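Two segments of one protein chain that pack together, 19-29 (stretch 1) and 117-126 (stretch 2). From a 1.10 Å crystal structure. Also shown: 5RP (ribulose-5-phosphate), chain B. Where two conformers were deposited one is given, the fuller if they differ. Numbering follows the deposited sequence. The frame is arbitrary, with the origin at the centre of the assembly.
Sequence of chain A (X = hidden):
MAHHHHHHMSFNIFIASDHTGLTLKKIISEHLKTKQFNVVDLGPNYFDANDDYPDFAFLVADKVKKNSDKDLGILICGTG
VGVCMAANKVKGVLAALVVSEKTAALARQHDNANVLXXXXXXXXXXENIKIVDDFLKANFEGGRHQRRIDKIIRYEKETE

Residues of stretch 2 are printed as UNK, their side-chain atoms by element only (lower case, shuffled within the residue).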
ATOM      1  N   HIS A  19      -4.102  -8.643  12.380  1.00  8.19           N
ATOM      2  CA  HIS A  19      -4.528 -10.027  12.544  1.00  8.89           C
ATOM      3  C   HIS A  19      -5.590 -10.462  11.545  1.00  8.98           C
ATOM      4  O   HIS A  19      -5.774 -11.669  11.365  1.00 11.29           O
ATOM      5  CB  HIS A  19      -5.088 -10.239  13.953  1.00  9.58           C
ATOM      6  CG  HIS A  19      -6.192  -9.291  14.320  1.00  9.06           C
ATOM      7  ND1 HIS A  19      -5.958  -8.082  14.941  1.00  9.46           N
ATOM      8  CD2 HIS A  19      -7.533  -9.369  14.147  1.00  9.43           C
ATOM      9  CE1 HIS A  19      -7.108  -7.457  15.137  1.00  9.93           C
ATOM     10  NE2 HIS A  19      -8.080  -8.218  14.662  1.00  9.43           N
ATOM     11  N   THR A  20      -6.314  -9.529  10.919  1.00  8.18           N
ATOM     12  CA  THR A  20      -7.383  -9.920  10.003  1.00  8.82           C
ATOM     13  C   THR A  20      -6.864 -10.366   8.646  1.00  9.59           C
ATOM     14  O   THR A  20      -7.642 -10.919   7.862  1.00 11.04           O
ATOM     15  CB  THR A  20      -8.386  -8.775   9.770  1.00  9.10           C
ATOM     16  OG1 THR A  20      -7.779  -7.751   8.970  1.00  8.68           O
ATOM     17  CG2 THR A  20      -8.885  -8.181  11.077  1.00 10.53           C
ATOM     18  N   GLY A  21      -5.595 -10.123   8.338  1.00  9.74           N
ATOM     19  CA  GLY A  21      -5.151 -10.239   6.964  1.00  9.85           C
ATOM     20  C   GLY A  21      -3.986 -11.167   6.686  1.00  9.32           C
ATOM     21  O   GLY A  21      -3.336 -11.027   5.647  1.00  9.83           O
ATOM     22  N   LEU A  22      -3.718 -12.133   7.574  1.00  9.91           N
ATOM     23  CA  LEU A  22      -2.506 -12.938   7.425  1.00 10.45           C
ATOM     24  C   LEU A  22      -2.549 -13.834   6.191  1.00 10.07           C
ATOM     25  O   LEU A  22      -1.530 -13.998   5.508  1.00 10.37           O
ATOM     26  CB  LEU A  22      -2.267 -13.777   8.673  1.00 11.90           C
ATOM     27  CG  LEU A  22      -2.137 -12.970   9.963  1.00 16.00           C
ATOM     28  CD1 LEU A  22      -1.829 -13.900  11.127  1.00 17.80           C
ATOM     29  CD2 LEU A  22      -1.065 -11.908   9.817  1.00 17.82           C
ATOM     30  N   THR A  23      -3.694 -14.467   5.918  1.00 10.43           N
ATOM     31  CA  THR A  23      -3.779 -15.347   4.756  1.00 11.62           C
ATOM     32  C   THR A  23      -3.582 -14.556   3.467  1.00  9.88           C
ATOM     33  O   THR A  23      -2.809 -14.951   2.587  1.00 10.87           O
ATOM     34  CB  THR A  23      -5.121 -16.085   4.761  1.00 15.34           C
ATOM     35  OG1 THR A  23      -5.184 -16.945   5.907  1.00 17.83           O
ATOM     36  CG2 THR A  23      -5.287 -16.917   3.495  1.00 17.22           C
ATOM     37  N   LEU A  24      -4.284 -13.429   3.340  1.00 10.17           N
ATOM     38  CA  LEU A  24      -4.137 -12.596   2.154  1.00  9.80           C
ATOM     39  C   LEU A  24      -2.710 -12.084   2.014  1.00  8.68           C
ATOM     40  O   LEU A  24      -2.163 -12.046   0.905  1.00  9.00           O
ATOM     41  CB  LEU A  24      -5.121 -11.436   2.221  1.00  9.44           C
ATOM     42  CG  LEU A  24      -5.026 -10.463   1.049  1.00 10.38           C
ATOM     43  CD1 LEU A  24      -5.364 -11.144  -0.275  1.00 10.82           C
ATOM     44  CD2 LEU A  24      -5.899  -9.246   1.283  1.00 11.12           C
ATOM     45  N   LYS A  25      -2.087 -11.691   3.129  1.00  8.97           N
ATOM     46  CA  LYS A  25      -0.719 -11.190   3.068  1.00  8.55           C
ATOM     47  C   LYS A  25       0.225 -12.228   2.470  1.00  8.43           C
ATOM     48  O   LYS A  25       1.058 -11.899   1.617  1.00  9.24           O
ATOM     49  CB  LYS A  25      -0.259 -10.755   4.458  1.00  8.84           C
ATOM     50  CG  LYS A  25       1.203 -10.333   4.494  1.00  8.57           C
ATOM     51  CD  LYS A  25       1.496  -9.395   5.652  1.00  9.89           C
ATOM     52  CE  LYS A  25       1.279 -10.041   7.016  1.00 10.11           C
ATOM     53  NZ  LYS A  25       2.269 -11.111   7.299  1.00  9.67           N
ATOM     54  N   LYS A  26       0.117 -13.490   2.906  1.00  8.81           N
ATOM     55  CA  LYS A  26       0.988 -14.516   2.330  1.00 10.03           C
ATOM     56  C   LYS A  26       0.681 -14.742   0.854  1.00  9.34           C
ATOM     57  O   LYS A  26       1.599 -14.905   0.041  1.00  9.94           O
ATOM     58  CB  LYS A  26       0.899 -15.842   3.090  1.00 11.73           C
ATOM     59  CG  LYS A  26       1.796 -16.917   2.447  1.00 12.32           C
ATOM     60  CD  LYS A  26       1.831 -18.246   3.188  1.00 13.04           C
ATOM     61  CE  LYS A  26       2.731 -19.243   2.451  1.00 14.23           C
ATOM     62  NZ  LYS A  26       2.812 -20.548   3.162  1.00 14.43           N
ATOM     63  N   ILE A  27      -0.603 -14.786   0.489  1.00  9.58           N
ATOM     64  CA  ILE A  27      -0.970 -14.945  -0.916  1.00  9.68           C
ATOM     65  C   ILE A  27      -0.332 -13.852  -1.765  1.00  9.79           C
ATOM     66  O   ILE A  27       0.276 -14.122  -2.808  1.00  9.95           O
ATOM     67  CB  ILE A  27      -2.500 -14.963  -1.071  1.00 10.94           C
ATOM     68  CG1 ILE A  27      -3.093 -16.222  -0.442  1.00 13.10           C
ATOM     69  CG2 ILE A  27      -2.883 -14.854  -2.543  1.00 13.29           C
ATOM     70  CD1 ILE A  27      -4.611 -16.206  -0.341  1.00 14.34           C
ATOM     71  N   ILE A  28      -0.485 -12.591  -1.350  1.00  9.09           N
ATOM     72  CA  ILE A  28       0.069 -11.486  -2.131  1.00  8.90           C
ATOM     73  C   ILE A  28       1.591 -11.551  -2.165  1.00  8.57           C
ATOM     74  O   ILE A  28       2.216 -11.393  -3.225  1.00  9.60           O
ATOM     75  CB  ILE A  28      -0.417 -10.136  -1.582  1.00  8.57           C
ATOM     76  CG1 ILE A  28      -1.924  -9.983  -1.774  1.00  9.60           C
ATOM     77  CG2 ILE A  28       0.348  -9.009  -2.251  1.00  9.46           C
ATOM     78  CD1 ILE A  28      -2.488  -8.770  -1.062  1.00 11.10           C
ATOM     79  N   SER A  29       2.216 -11.782  -1.008  1.00  8.96           N
ATOM     80  CA  SER A  29       3.673 -11.791  -0.951  0.68  9.74           C
ATOM     81  C   SER A  29       4.255 -12.854  -1.876  1.00  9.35           C
ATOM     82  O   SER A  29       5.170 -12.578  -2.659  1.00 10.21           O
ATOM     83  CB  SER A  29       4.133 -12.004   0.489  0.68 11.34           C
ATOM     84  OG  SER A  29       5.540 -12.068   0.550  0.68 11.52           O
ATOM     85  N   UNK A 117      -3.748   0.242   0.172  1.00  7.20           N
ATOM     86  CA  UNK A 117      -4.471  -0.250   1.337  1.00  7.13           C
ATOM     87  C   UNK A 117      -5.656  -1.087   0.878  1.00  7.27           C
ATOM     88  O   UNK A 117      -6.408  -0.671  -0.016  1.00  7.77           O
ATOM     89  c   UNK A 117      -4.945   0.914   2.204  1.00  7.46           C
ATOM     90  s   UNK A 117      -3.561   1.938   2.784  1.00  8.50           S
ATOM     91  N   UNK A 118      -5.815  -2.257   1.505  1.00  6.85           N
ATOM     92  CA  UNK A 118      -6.748  -3.286   1.076  1.00  7.06           C
ATOM     93  C   UNK A 118      -7.586  -3.761   2.255  1.00  6.63           C
ATOM     94  O   UNK A 118      -7.151  -3.732   3.413  1.00  7.48           O
ATOM     95  c   UNK A 118      -6.003  -4.509   0.527  1.00  7.32           C
ATOM     96  c   UNK A 118      -5.026  -4.255  -0.618  1.00  8.03           C
ATOM     97  c   UNK A 118      -4.262  -5.520  -0.957  1.00  8.57           C
ATOM     98  c   UNK A 118      -5.749  -3.720  -1.839  1.00  8.78           C
ATOM     99  N   UNK A 119      -8.778  -4.241   1.923  1.00  6.74           N
ATOM    100  CA  UNK A 119      -9.725  -4.817   2.868  1.00  7.14           C
ATOM    101  C   UNK A 119      -9.616  -6.338   2.892  1.00  7.03           C
ATOM    102  O   UNK A 119      -9.739  -6.990   1.849  1.00  8.22           O
ATOM    103  o   UNK A 119     -12.120  -5.148   3.168  1.00  7.92           O
ATOM    104  c   UNK A 119     -11.138  -4.442   2.429  1.00  7.38           C
ATOM    105  N   UNK A 120      -9.462  -6.902   4.088  1.00  7.31           N
ATOM    106  CA  UNK A 120      -9.469  -8.344   4.276  1.00  8.06           C
ATOM    107  C   UNK A 120     -10.865  -8.917   4.482  1.00  8.48           C
ATOM    108  O   UNK A 120     -11.068 -10.108   4.225  1.00  9.19           O
ATOM    109  c   UNK A 120      -8.636  -8.707   5.503  1.00  8.76           C
ATOM    110  o   UNK A 120      -9.189  -8.073   6.636  1.00  8.96           O
ATOM    111  N   UNK A 121     -11.821  -8.117   4.965  1.00  7.44           N
ATOM    112  CA  UNK A 121     -13.132  -8.626   5.352  1.00  8.04           C
ATOM    113  C   UNK A 121     -14.215  -8.400   4.306  1.00  8.46           C
ATOM    114  O   UNK A 121     -15.265  -9.047   4.388  1.00  9.18           O
ATOM    115  c   UNK A 121     -12.437  -8.014  11.491  1.00  9.00           C
ATOM    116  n   UNK A 121     -12.029  -8.788  12.487  1.00  9.68           N
ATOM    117  c   UNK A 121     -13.260  -7.859   9.164  1.00  9.66           C
ATOM    118  n   UNK A 121     -12.759  -8.572  10.333  1.00  9.74           N
ATOM    119  c   UNK A 121     -12.881  -8.584   7.880  1.00  8.88           C
ATOM    120  n   UNK A 121     -12.518  -6.698  11.652  1.00  9.52           N
ATOM    121  c   UNK A 121     -13.579  -8.000   6.677  1.00  8.28           C
ATOM    122  N   UNK A 122     -13.996  -7.506   3.338  1.00  8.16           N
ATOM    123  CA  UNK A 122     -15.048  -7.090   2.423  1.00  8.67           C
ATOM    124  C   UNK A 122     -14.694  -7.284   0.960  1.00  9.24           C
ATOM    125  O   UNK A 122     -15.524  -6.986   0.092  1.00 10.64           O
ATOM    126  c   UNK A 122     -17.495  -5.642   4.122  1.00 10.53           C
ATOM    127  c   UNK A 122     -15.395  -5.187   5.169  1.00  8.92           C
ATOM    128  c   UNK A 122     -18.132  -5.519   5.333  1.00 11.59           C
ATOM    129  c   UNK A 122     -16.122  -5.466   4.017  1.00  8.92           C
ATOM    130  c   UNK A 122     -16.037  -5.073   6.392  1.00  9.78           C
ATOM    131  c   UNK A 122     -15.440  -5.632   2.701  1.00  9.38           C
ATOM    132  c   UNK A 122     -17.408  -5.242   6.471  1.00 10.84           C
ATOM    133  N   UNK A 123     -13.499  -7.783   0.669  1.00  8.62           N
ATOM    134  CA  UNK A 123     -13.012  -7.976  -0.690  1.00  8.91           C
ATOM    135  C   UNK A 123     -12.392  -9.365  -0.744  1.00  9.50           C
ATOM    136  O   UNK A 123     -11.722  -9.785   0.205  1.00  9.11           O
ATOM    137  c   UNK A 123     -12.642  -5.497  -0.985  1.00  9.20           C
ATOM    138  c   UNK A 123     -11.990  -6.876  -1.058  1.00  8.90           C
ATOM    139  c   UNK A 123     -11.399  -7.107  -2.440  1.00  9.60           C
ATOM    140  N   UNK A 124     -12.656 -10.098  -1.825  1.00  9.35           N
ATOM    141  CA  UNK A 124     -12.163 -11.466  -1.920  1.00 10.11           C
ATOM    142  C   UNK A 124     -10.661 -11.474  -2.201  1.00  9.50           C
ATOM    143  O   UNK A 124     -10.083 -10.491  -2.675  1.00  9.28           O
ATOM    144  c   UNK A 124     -12.871 -12.222  -3.046  1.00 11.98           C
ATOM    145  o   UNK A 124     -12.540 -11.614  -4.299  1.00 12.68           O
ATOM    146  c   UNK A 124     -14.382 -12.216  -2.848  1.00 13.01           C
ATOM    147  N   UNK A 125     -10.031 -12.617  -1.914  1.00 10.70           N
ATOM    148  CA  UNK A 125      -8.616 -12.779  -2.242  1.00 11.42           C
ATOM    149  C   UNK A 125      -8.368 -12.544  -3.723  1.00 10.70           C
ATOM    150  O   UNK A 125      -7.396 -11.882  -4.100  1.00 10.19           O
ATOM    151  o   UNK A 125      -7.998 -15.675  -0.080  1.00 18.53           O
ATOM    152  o   UNK A 125      -8.352 -13.559   0.387  1.00 15.91           O
ATOM    153  c   UNK A 125      -8.152 -14.194  -1.906  1.00 13.54           C
ATOM    154  c   UNK A 125      -8.171 -14.489  -0.429  1.00 16.52           C
ATOM    155  N   UNK A 126      -9.224 -13.110  -4.577  1.00 10.58           N
ATOM    156  CA  UNK A 126      -9.045 -12.960  -6.015  1.00 11.34           C
ATOM    157  C   UNK A 126      -9.087 -11.497  -6.427  1.00 10.42           C
ATOM    158  O   UNK A 126      -8.245 -11.037  -7.207  1.00 10.70           O
ATOM    159  c   UNK A 126     -10.113 -13.751  -6.759  1.00 13.91           C
ATOM    160  o   UNK A 126      -9.966 -13.521  -8.145  1.00 17.75           O
TER
HETATM  161  C2  5RP B 201      -9.420  -0.969  10.829  1.00 11.20           C
HETATM  162  C3  5RP B 201      -9.879  -2.405  10.682  1.00 10.64           C
HETATM  163  C5  5RP B 201      -9.316  -3.432  11.676  1.00  9.19           C
HETATM  164  O13 5RP B 201      -8.812  -4.564  10.994  1.00  8.66           O
HETATM  165  C6  5RP B 201     -10.512  -3.801  12.557  1.00  9.17           C
HETATM  166  O14 5RP B 201     -10.974  -2.617  13.204  1.00  9.32           O
HETATM  167  C7  5RP B 201     -10.170  -4.861  13.581  1.00  9.32           C
HETATM  168  O8  5RP B 201     -11.401  -5.305  14.179  1.00  9.00           O
HETATM  169  P9  5RP B 201     -11.356  -6.400  15.350  1.00  9.02           P
HETATM  170  O12 5RP B 201     -12.794  -6.622  15.724  1.00  9.82           O
HETATM  171  O11 5RP B 201     -10.688  -7.642  14.771  1.00  9.19           O
HETATM  172  O10 5RP B 201     -10.521  -5.832  16.482  1.00  9.67           O
HETATM  173  O4  5RP B 201     -10.697  -2.752   9.855  1.00 10.49           O
HETATM  174  O1  5RP B 201     -10.032  -0.142   9.846  1.00 12.51           O

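Position 117 carries one carbon and then a sulfur, which makes it Cys 117. Its side chain is out of reach of stretch 1, so the contact asks nothing of it.

Position 118 has four carbons forked at the second, the mark of leucine rather than isoleucine, which would branch at the first. Its CA-to-CB bond points toward stretch 1, and one methyl lies 3.7 Å from CD1 of Ile 28. Leu 118 thus meets apolar with apolar: Ile 28 sets out sideways, but chi1 m and chi2 t bring its end nearer.

At position 119 one carbon is followed by one oxygen, with no second carbon on the branch: Ser 119. It points away from stretch 1 and serves its own loop instead, its OG accepting a hydrogen bond from the backbone N of position 122 at 3.0 Å.

Position 120 is again one carbon and one oxygen, but here the bond points toward stretch 1 and the oxygen sits 2.7 Å from OG1 of Thr 20. This is Ser 120, in rotamer p. The two hydroxyls are at hydrogen-bonding distance, though which of them gives the proton is left open. The CB of Ser 120 also packs 4.1 Å from CA of Gly 21, where the backbones come close: the CA atoms of Gly 21 and Ser 120 are 5.4 Å apart.

Position 121 extends three carbons, a nitrogen, then a carbon carrying two more nitrogens. That guanidinium identifies Arg 121. Its chain leaves sideways and its end comes nearer, setting NH2 3.5 Å from CG2 of Thr 20, a methyl that lies over one face of the planar group. The edge is left for the ligand: Arg 121 NH2 bonds O11 of 5RP at 2.9 Å, and NH1 bonds O8 at 3.1 Å.

Position 122, one carbon and a six-carbon ring without oxygen, is Phe 122; it is exposed and out of reach. Position 123, one carbon bearing two more, is Val 123, lying sideways without contact.

Position 124 has a carbon bearing one oxygen and one carbon: Thr 124. It points away and stands at the N-cap of the next helix, its side chain capping a backbone N just past the stretch.

Position 125 shows two carbons, the second with two oxygens: Asp 125. The carboxylate rests against aliphatic carbon, OD2 3.4 Å from CD1 of Ile 27 and OD1 3.9 Å from CD1 of Leu 24. Position 126, one carbon and one oxygen, is Ser 126, pointing away.

The contact works by zones. A hydroxyl pair joins the loops just before the helix of stretch 1, while Leu 24, Ile 27 and Ile 28 offer aliphatic surface from that helix. Beside the hydroxyl pair, Thr 20 lies against the guanidinium, and the phosphate oxygen O11 ties the stretches again, receiving hydrogen bonds from His 19 NE2 at 2.7 Å and from Arg 121.

Stretch 2, residues 117-126: CLSSRFVTDS
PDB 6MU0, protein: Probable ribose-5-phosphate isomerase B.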